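Local coordinates for EscD/YscD/HrpQ family type III secretion system inner membrane ring protein (Pseudomonas aeruginosa, PDB 6UID) that probably forms part of the inner-membrane ring of a type III secretion system, its cytoplasmic domain meeting the sorting platform, at residues 7-12 with 37-42; 46-51 with 88-93. All blocks are in the same frame, centred on the assembly; numbering follows the deposited sequence.

Contact 1: residues 7-12 with 37-42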
ATOM      1  N   ILE A   7      -7.175  -4.195  -5.492  1.00 11.64           N
ATOM      2  CA  ILE A   7      -6.311  -3.115  -5.050  1.00 12.26           C
ATOM      3  C   ILE A   7      -6.447  -1.943  -6.004  1.00 12.53           C
ATOM      4  O   ILE A   7      -6.599  -2.138  -7.218  1.00 13.61           O
ATOM      5  CB  ILE A   7      -4.856  -3.606  -4.950  1.00 14.19           C
ATOM      6  CG1 ILE A   7      -3.925  -2.503  -4.482  1.00 17.44           C
ATOM      7  CG2 ILE A   7      -4.364  -4.156  -6.278  1.00 18.62           C
ATOM      8  CD1 ILE A   7      -2.636  -3.069  -3.860  1.00 23.59           C
ATOM      9  N   ARG A   8      -6.419  -0.727  -5.464  1.00 12.18           N
ATOM     10  CA  ARG A   8      -6.403   0.503  -6.243  1.00 13.19           C
ATOM     11  C   ARG A   8      -5.199   1.333  -5.839  1.00 13.59           C
ATOM     12  O   ARG A   8      -4.898   1.464  -4.644  1.00 13.29           O
ATOM     13  CB  ARG A   8      -7.683   1.330  -6.057  1.00 15.97           C
ATOM     14  CG  ARG A   8      -7.653   2.616  -6.878  1.00 21.07           C
ATOM     15  CD  ARG A   8      -9.020   3.194  -7.111  1.00 30.53           C
ATOM     16  NE  ARG A   8      -8.891   4.552  -7.623  1.00 32.01           N
ATOM     17  CZ  ARG A   8      -9.906   5.319  -7.988  1.00 55.03           C
ATOM     18  NH1 ARG A   8     -11.150   4.865  -7.915  1.00 76.84           N
ATOM     19  NH2 ARG A   8      -9.665   6.544  -8.429  1.00 48.41           N
ATOM     20  N   PHE A   9      -4.516   1.903  -6.830  1.00 12.17           N
ATOM     21  CA  PHE A   9      -3.366   2.764  -6.605  1.00 12.41           C
ATOM     22  C   PHE A   9      -3.728   4.232  -6.746  1.00 14.74           C
ATOM     23  O   PHE A   9      -4.524   4.611  -7.608  1.00 15.10           O
ATOM     24  CB  PHE A   9      -2.232   2.389  -7.562  1.00 13.77           C
ATOM     25  CG  PHE A   9      -1.733   1.010  -7.338  1.00 13.57           C
ATOM     26  CD1 PHE A   9      -1.080   0.681  -6.172  1.00 15.52           C
ATOM     27  CD2 PHE A   9      -1.952   0.021  -8.263  1.00 17.86           C
ATOM     28  CE1 PHE A   9      -0.638  -0.609  -5.939  1.00 16.77           C
ATOM     29  CE2 PHE A   9      -1.508  -1.273  -8.043  1.00 18.76           C
ATOM     30  CZ  PHE A   9      -0.839  -1.577  -6.878  1.00 17.38           C
ATOM     31  N   TYR A  10      -3.152   5.056  -5.864  1.00 13.56           N
ATOM     32  CA  TYR A  10      -3.411   6.491  -5.784  1.00 14.93           C
ATOM     33  C   TYR A  10      -2.101   7.279  -5.822  1.00 21.83           C
ATOM     34  O   TYR A  10      -1.947   8.298  -5.114  1.00 20.42           O
ATOM     35  CB  TYR A  10      -4.152   6.838  -4.498  1.00 15.51           C
ATOM     36  CG  TYR A  10      -5.516   6.239  -4.336  1.00 13.76           C
ATOM     37  CD1 TYR A  10      -5.680   4.967  -3.840  1.00 16.07           C
ATOM     38  CD2 TYR A  10      -6.653   6.967  -4.618  1.00 15.50           C
ATOM     39  CE1 TYR A  10      -6.944   4.438  -3.656  1.00 16.15           C
ATOM     40  CE2 TYR A  10      -7.917   6.448  -4.444  1.00 15.34           C
ATOM     41  CZ  TYR A  10      -8.061   5.197  -3.948  1.00 15.52           C
ATOM     42  OH  TYR A  10      -9.329   4.666  -3.772  1.00 19.73           O
ATOM     43  N   SER A  11      -1.124   6.792  -6.568  1.00 15.33           N
ATOM     44  CA  SER A  11       0.159   7.461  -6.641  1.00 14.35           C
ATOM     45  C   SER A  11       0.897   7.089  -7.915  1.00 15.39           C
ATOM     46  O   SER A  11       0.700   6.018  -8.501  1.00 16.22           O
ATOM     47  CB  SER A  11       1.025   7.090  -5.432  1.00 14.96           C
ATOM     48  OG  SER A  11       1.186   5.703  -5.318  1.00 15.71           O
ATOM     49  N   GLY A  12       1.791   7.993  -8.319  1.00 16.09           N
ATOM     50  CA  GLY A  12       2.732   7.716  -9.382  1.00 17.75           C
ATOM     51  C   GLY A  12       2.052   7.533 -10.727  1.00 17.74           C
ATOM     52  O   GLY A  12       0.938   8.008 -10.967  1.00 17.22           O
ATOM     53  N   LEU A  37       3.039  -6.814  -9.252  1.00 15.64           N
ATOM     54  CA  LEU A  37       2.419  -5.552  -9.625  1.00 15.04           C
ATOM     55  C   LEU A  37       3.569  -4.567  -9.820  1.00 16.51           C
ATOM     56  O   LEU A  37       4.286  -4.253  -8.867  1.00 15.53           O
ATOM     57  CB  LEU A  37       1.471  -5.082  -8.523  1.00 16.14           C
ATOM     58  CG  LEU A  37       0.357  -6.057  -8.134  1.00 16.76           C
ATOM     59  CD1 LEU A  37      -0.516  -5.519  -6.979  1.00 18.87           C
ATOM     60  CD2 LEU A  37      -0.491  -6.388  -9.345  1.00 20.19           C
ATOM     61  N   VAL A  38       3.768  -4.107 -11.056  1.00 15.50           N
ATOM     62  CA  VAL A  38       4.871  -3.202 -11.383  1.00 13.80           C
ATOM     63  C   VAL A  38       4.450  -1.757 -11.125  1.00 15.03           C
ATOM     64  O   VAL A  38       3.458  -1.273 -11.684  1.00 16.05           O
ATOM     65  CB  VAL A  38       5.341  -3.403 -12.836  1.00 14.42           C
ATOM     66  CG1 VAL A  38       6.417  -2.409 -13.177  1.00 16.49           C
ATOM     67  CG2 VAL A  38       5.852  -4.814 -13.017  1.00 18.18           C
ATOM     68  N   LEU A  39       5.214  -1.074 -10.280  1.00 15.70           N
ATOM     69  CA  LEU A  39       4.935   0.282  -9.850  1.00 15.65           C
ATOM     70  C   LEU A  39       5.988   1.191 -10.440  1.00 18.23           C
ATOM     71  O   LEU A  39       7.186   0.907 -10.314  1.00 20.45           O
ATOM     72  CB  LEU A  39       5.038   0.398  -8.328  1.00 16.64           C
ATOM     73  CG  LEU A  39       4.065  -0.432  -7.514  1.00 19.41           C
ATOM     74  CD1 LEU A  39       4.398  -0.285  -6.022  1.00 21.34           C
ATOM     75  CD2 LEU A  39       2.643  -0.009  -7.796  1.00 21.47           C
ATOM     76  N   LEU A  40       5.544   2.274 -11.077  1.00 16.17           N
ATOM     77  CA  LEU A  40       6.408   3.229 -11.761  1.00 16.45           C
ATOM     78  C   LEU A  40       6.258   4.566 -11.049  1.00 16.18           C
ATOM     79  O   LEU A  40       5.241   5.251 -11.203  1.00 18.05           O
ATOM     80  CB  LEU A  40       6.028   3.328 -13.235  1.00 18.89           C
ATOM     81  CG  LEU A  40       6.117   2.009 -14.009  1.00 21.30           C
ATOM     82  CD1 LEU A  40       5.775   2.238 -15.462  1.00 27.21           C
ATOM     83  CD2 LEU A  40       7.480   1.375 -13.841  1.00 29.55           C
ATOM     84  N   ASP A  41       7.249   4.918 -10.239  1.00 17.83           N
ATOM     85  CA  ASP A  41       7.241   6.174  -9.498  1.00 16.34           C
ATOM     86  C   ASP A  41       8.643   6.389  -8.948  1.00 19.53           C
ATOM     87  O   ASP A  41       9.410   5.440  -8.754  1.00 21.41           O
ATOM     88  CB  ASP A  41       6.200   6.125  -8.367  1.00 16.31           C
ATOM     89  CG  ASP A  41       5.815   7.501  -7.809  1.00 17.10           C
ATOM     90  OD1 ASP A  41       6.263   8.545  -8.351  1.00 20.40           O
ATOM     91  OD2 ASP A  41       5.051   7.537  -6.815  1.00 21.45           O
ATOM     92  N   GLU A  42       8.973   7.649  -8.687  1.00 17.90           N
ATOM     93  CA  GLU A  42      10.262   7.950  -8.099  1.00 19.80           C
ATOM     94  C   GLU A  42      10.328   7.369  -6.699  1.00 16.83           C
ATOM     95  O   GLU A  42       9.396   7.534  -5.910  1.00 20.61           O
ATOM     96  CB  GLU A  42      10.438   9.467  -8.026  1.00 27.47           C
ATOM     97  CG  GLU A  42      11.818   9.912  -7.562  1.00 53.73           C
ATOM     98  CD  GLU A  42      12.908   9.553  -8.556  1.00 76.76           C
ATOM     99  OE1 GLU A  42      12.615   9.497  -9.770  1.00 77.75           O
ATOM    100  OE2 GLU A  42      14.057   9.323  -8.123  1.00 81.48           O
TER
HETATM  101  O   HOH W   1       3.684   5.160  -6.179  1.00 18.53           O
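Phe-9 and Leu-39 each hold CG anti to the carbonyl carbon (chi1 -63° and -62°), and CD2 of the leucine lies over one face of the aromatic ring. Leu-39 CD2 stands 4.0 Å from the centroid of the Phe-9 ring, 19° off the normal, a CH-pi contact. The methyl is displaced toward the rim and is closest to Phe-9 CE1, with CZ and CD1 next; the two side chains cross at about a right angle. Leu-37 uses a different part of the same ring: its CD1 lies in the ring plane, at the edge, 4.0 Å from Phe-9 CZ. That methyl also faces Ile-7, whose CG2 approaches Leu-37 CD1 to 4.1 Å, the two side chains meeting tip to tip. In the FHA-like sandwich of this SMAD-FHA clan domain, the cluster lies between two sheets, strand 5-9 belonging to the larger one and strand 37-38 forming an outermost strand of the other. Leu-28 of strand 24-29 and Leu-93 of strand 93-98 both pack against Phe-9 and Leu-39. Beyond the strands the contact turns polar, and the backbones approach until the CA atoms of Gly-12 and Asp-41 are 4.8 Å apart. The carboxylate of Asp-41 lies against the glycine backbone, OD2 being 3.5 Å from Gly-12 CA. A water bridges the segments here, 2.7 Å from Ser-11 OG and 2.8 Å from Asp-41 OD2. Ser-11 OG is also hydrogen-bonded to the backbone N of Arg-94, which ties this loop to strand 93-98. Asp-41 OD1 accepts a weak bond from the backbone N of Glu-42.

Contact 2: residues 46-51 with 88-93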
ATOM      1  N   ALA A  46      13.050  -2.004  -6.131  1.00 16.23           N
ATOM      2  CA  ALA A  46      12.861  -3.175  -6.990  1.00 15.65           C
ATOM      3  C   ALA A  46      11.757  -4.084  -6.456  1.00 17.40           C
ATOM      4  O   ALA A  46      10.845  -4.491  -7.200  1.00 15.22           O
ATOM      5  CB  ALA A  46      14.171  -3.944  -7.113  1.00 17.47           C
ATOM      6  N   VAL A  47      11.815  -4.386  -5.154  1.00 15.56           N
ATOM      7  CA  VAL A  47      10.692  -4.944  -4.400  1.00 13.83           C
ATOM      8  C   VAL A  47      10.401  -3.961  -3.279  1.00 14.39           C
ATOM      9  O   VAL A  47      11.190  -3.816  -2.330  1.00 17.69           O
ATOM     10  CB  VAL A  47      10.964  -6.354  -3.862  1.00 16.67           C
ATOM     11  CG1 VAL A  47       9.763  -6.871  -3.083  1.00 17.50           C
ATOM     12  CG2 VAL A  47      11.280  -7.302  -5.013  1.00 17.03           C
ATOM     13  N   HIS A  48       9.282  -3.265  -3.403  1.00 12.20           N
ATOM     14  CA  HIS A  48       8.930  -2.182  -2.504  1.00 12.39           C
ATOM     15  C   HIS A  48       8.059  -2.635  -1.341  1.00 13.03           C
ATOM     16  O   HIS A  48       8.194  -2.112  -0.226  1.00 14.48           O
ATOM     17  CB  HIS A  48       8.182  -1.117  -3.317  1.00 14.42           C
ATOM     18  CG  HIS A  48       8.098   0.206  -2.631  1.00 14.32           C
ATOM     19  ND1 HIS A  48       9.153   1.094  -2.606  1.00 16.84           N
ATOM     20  CD2 HIS A  48       7.092   0.783  -1.945  1.00 18.34           C
ATOM     21  CE1 HIS A  48       8.799   2.156  -1.902  1.00 17.27           C
ATOM     22  NE2 HIS A  48       7.554   2.000  -1.501  1.00 16.69           N
ATOM     23  N   LEU A  49       7.144  -3.566  -1.591  1.00 12.89           N
ATOM     24  CA  LEU A  49       6.163  -4.015  -0.618  1.00 13.75           C
ATOM     25  C   LEU A  49       5.774  -5.441  -0.971  1.00 12.73           C
ATOM     26  O   LEU A  49       5.639  -5.774  -2.149  1.00 13.80           O
ATOM     27  CB  LEU A  49       4.942  -3.096  -0.686  1.00 14.75           C
ATOM     28  CG  LEU A  49       3.787  -3.364   0.278  1.00 14.87           C
ATOM     29  CD1 LEU A  49       4.256  -3.193   1.699  1.00 16.74           C
ATOM     30  CD2 LEU A  49       2.628  -2.413  -0.027  1.00 18.22           C
ATOM     31  N   VAL A  50       5.645  -6.306   0.038  1.00 12.73           N
ATOM     32  CA  VAL A  50       5.223  -7.683  -0.149  1.00 13.59           C
ATOM     33  C   VAL A  50       4.056  -7.945   0.779  1.00 13.34           C
ATOM     34  O   VAL A  50       4.147  -7.694   1.991  1.00 13.49           O
ATOM     35  CB  VAL A  50       6.352  -8.687   0.136  1.00 14.84           C
ATOM     36  CG1 VAL A  50       5.906 -10.089  -0.207  1.00 16.84           C
ATOM     37  CG2 VAL A  50       7.572  -8.349  -0.655  1.00 16.30           C
ATOM     38  N   LEU A  51       2.976  -8.452   0.209  1.00 12.47           N
ATOM     39  CA  LEU A  51       1.766  -8.829   0.908  1.00 12.42           C
ATOM     40  C   LEU A  51       1.492 -10.318   0.744  1.00 13.88           C
ATOM     41  O   LEU A  51       1.926 -10.956  -0.224  1.00 13.76           O
ATOM     42  CB  LEU A  51       0.564  -8.095   0.302  1.00 13.78           C
ATOM     43  CG  LEU A  51       0.707  -6.585   0.173  1.00 13.92           C
ATOM     44  CD1 LEU A  51      -0.466  -6.034  -0.620  1.00 16.79           C
ATOM     45  CD2 LEU A  51       0.805  -5.939   1.538  1.00 15.84           C
ATOM     46  N   GLN A  88      -3.464   3.115   2.817  1.00 12.62           N
ATOM     47  CA  GLN A  88      -2.179   2.460   3.000  1.00 11.75           C
ATOM     48  C   GLN A  88      -1.102   3.279   2.290  1.00 14.56           C
ATOM     49  O   GLN A  88      -1.281   3.699   1.139  1.00 14.28           O
ATOM     50  CB  GLN A  88      -2.212   1.042   2.400  1.00 12.65           C
ATOM     51  CG  GLN A  88      -3.400   0.201   2.781  1.00 12.91           C
ATOM     52  CD  GLN A  88      -3.485  -0.157   4.264  1.00 13.96           C
ATOM     53  OE1 GLN A  88      -2.495  -0.084   5.001  1.00 15.59           O
ATOM     54  NE2 GLN A  88      -4.653  -0.591   4.694  1.00 14.94           N
ATOM     55  N   THR A  89       0.034   3.474   2.948  1.00 12.77           N
ATOM     56  CA  THR A  89       1.172   4.137   2.322  1.00 13.58           C
ATOM     57  C   THR A  89       2.442   3.365   2.624  1.00 13.68           C
ATOM     58  O   THR A  89       2.536   2.657   3.624  1.00 14.90           O
ATOM     59  CB  THR A  89       1.361   5.599   2.746  1.00 14.45           C
ATOM     60  OG1 THR A  89       1.596   5.654   4.165  1.00 15.91           O
ATOM     61  CG2 THR A  89       0.150   6.410   2.410  1.00 13.50           C
ATOM     62  N   CYS A  90       3.417   3.494   1.716  1.00 13.89           N
ATOM     63  CA  CYS A  90       4.752   2.944   1.927  1.00 13.39           C
ATOM     64  C   CYS A  90       5.671   3.869   1.122  1.00 15.04           C
ATOM     65  O   CYS A  90       5.815   3.707  -0.093  1.00 14.34           O
ATOM     66  CB  CYS A  90       4.826   1.501   1.474  1.00 17.06           C
ATOM     67  SG  CYS A  90       6.308   0.663   2.054  1.00 21.51           S
ATOM     68  N   GLY A  91       6.126   4.940   1.767  1.00 15.10           N
ATOM     69  CA  GLY A  91       6.851   5.968   1.047  1.00 17.63           C
ATOM     70  C   GLY A  91       5.995   6.568  -0.056  1.00 12.80           C
ATOM     71  O   GLY A  91       4.856   6.985   0.183  1.00 14.84           O
ATOM     72  N   PRO A  92       6.506   6.595  -1.289  1.00 13.33           N
ATOM     73  CA  PRO A  92       5.723   7.194  -2.376  1.00 13.05           C
ATOM     74  C   PRO A  92       4.437   6.456  -2.687  1.00 13.47           C
ATOM     75  O   PRO A  92       3.525   7.051  -3.270  1.00 15.42           O
ATOM     76  CB  PRO A  92       6.677   7.163  -3.579  1.00 15.36           C
ATOM     77  CG  PRO A  92       7.725   6.189  -3.225  1.00 25.31           C
ATOM     78  CD  PRO A  92       7.822   6.112  -1.738  1.00 16.69           C
ATOM     79  N   LEU A  93       4.328   5.182  -2.336  1.00 13.63           N
ATOM     80  CA  LEU A  93       3.177   4.396  -2.746  1.00 13.52           C
ATOM     81  C   LEU A  93       1.976   4.679  -1.849  1.00 13.41           C
ATOM     82  O   LEU A  93       2.085   4.649  -0.610  1.00 14.11           O
ATOM     83  CB  LEU A  93       3.512   2.916  -2.652  1.00 13.63           C
ATOM     84  CG  LEU A  93       2.380   1.939  -2.946  1.00 14.76           C
ATOM     85  CD1 LEU A  93       1.963   2.037  -4.385  1.00 19.25           C
ATOM     86  CD2 LEU A  93       2.830   0.543  -2.592  1.00 16.11           C
TER
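His-48 points the edge of its imidazole at the backbone of Cys-90, and NE2 donates to Cys-90 O at 2.8 Å. The bond is nearly straight, 170° at the hydrogen, and the oxygen lies in the ring plane. At the acceptor end the approach is less regular: NE2 stands well above the carbonyl plane of Cys-90, 50° out of it. Leu-93 N, 3.1 Å from Cys-90 O, comes from the opposite face of that plane, and the carbonyl oxygen of this buried residue takes two donors. At the other side of the imidazole, ND1 is hydrogen-bonded to the backbone N of Ala-45, and the two bonds together should fix the rotation of the ring. Cys-90 SG, anti to its backbone N (chi1 -167°), sits obliquely to the same ring, 4.6 Å from its centroid. Pro-92 also crosses it obliquely, with CD 4.1 Å from His-48 CE1. The acceptor belongs to a type II' beta turn, Cys-90 to Leu-93, which links strands 88-90 and 93-98 as a tight hairpin in the larger sheet. The donor sits just ahead of strand 49-54 in the other sheet, where the backbones of His-48 and Leu-49 both pair with Leu-28 of strand 24-29, a classic beta bulge. Consistent with the bulge, these two successive residues both turn their side chains toward residues 88-93. Leu-49 and Leu-93 meet at about a right angle through single methyls, CD2 of Leu-49 being 3.9 Å from CD2 of Leu-93. The other methyl of Leu-49, CD1, is 4.4 Å from Cys-90 SG, a looser contact that joins the leucine pair to the cysteine. Trp-95 and Leu-60 pack on Leu-49 from strands 93-98 and 57-63, while Trp-63 lies against Cys-90.

In the fold
From the N terminus, strand 5-9 enters the larger, antiparallel sheet, and the chain then runs through strands 18-21 and 24-29 before residues 37-42 return to residues 7-12, where contact 1 closes its loop. Contact 2 opens only afterwards, at residues 46-51, and closes at 88-93, once strands 57-63, 69-71 and 74-75 have been made. The two loops are thus in series, neither nested nor crossed. Both contacts join the antiparallel sheet to the mixed one, with their centres about 9 Å apart. They meet at the hairpin turn, where Pro-92 packs on Ser-11, Asp-41 and Glu-42.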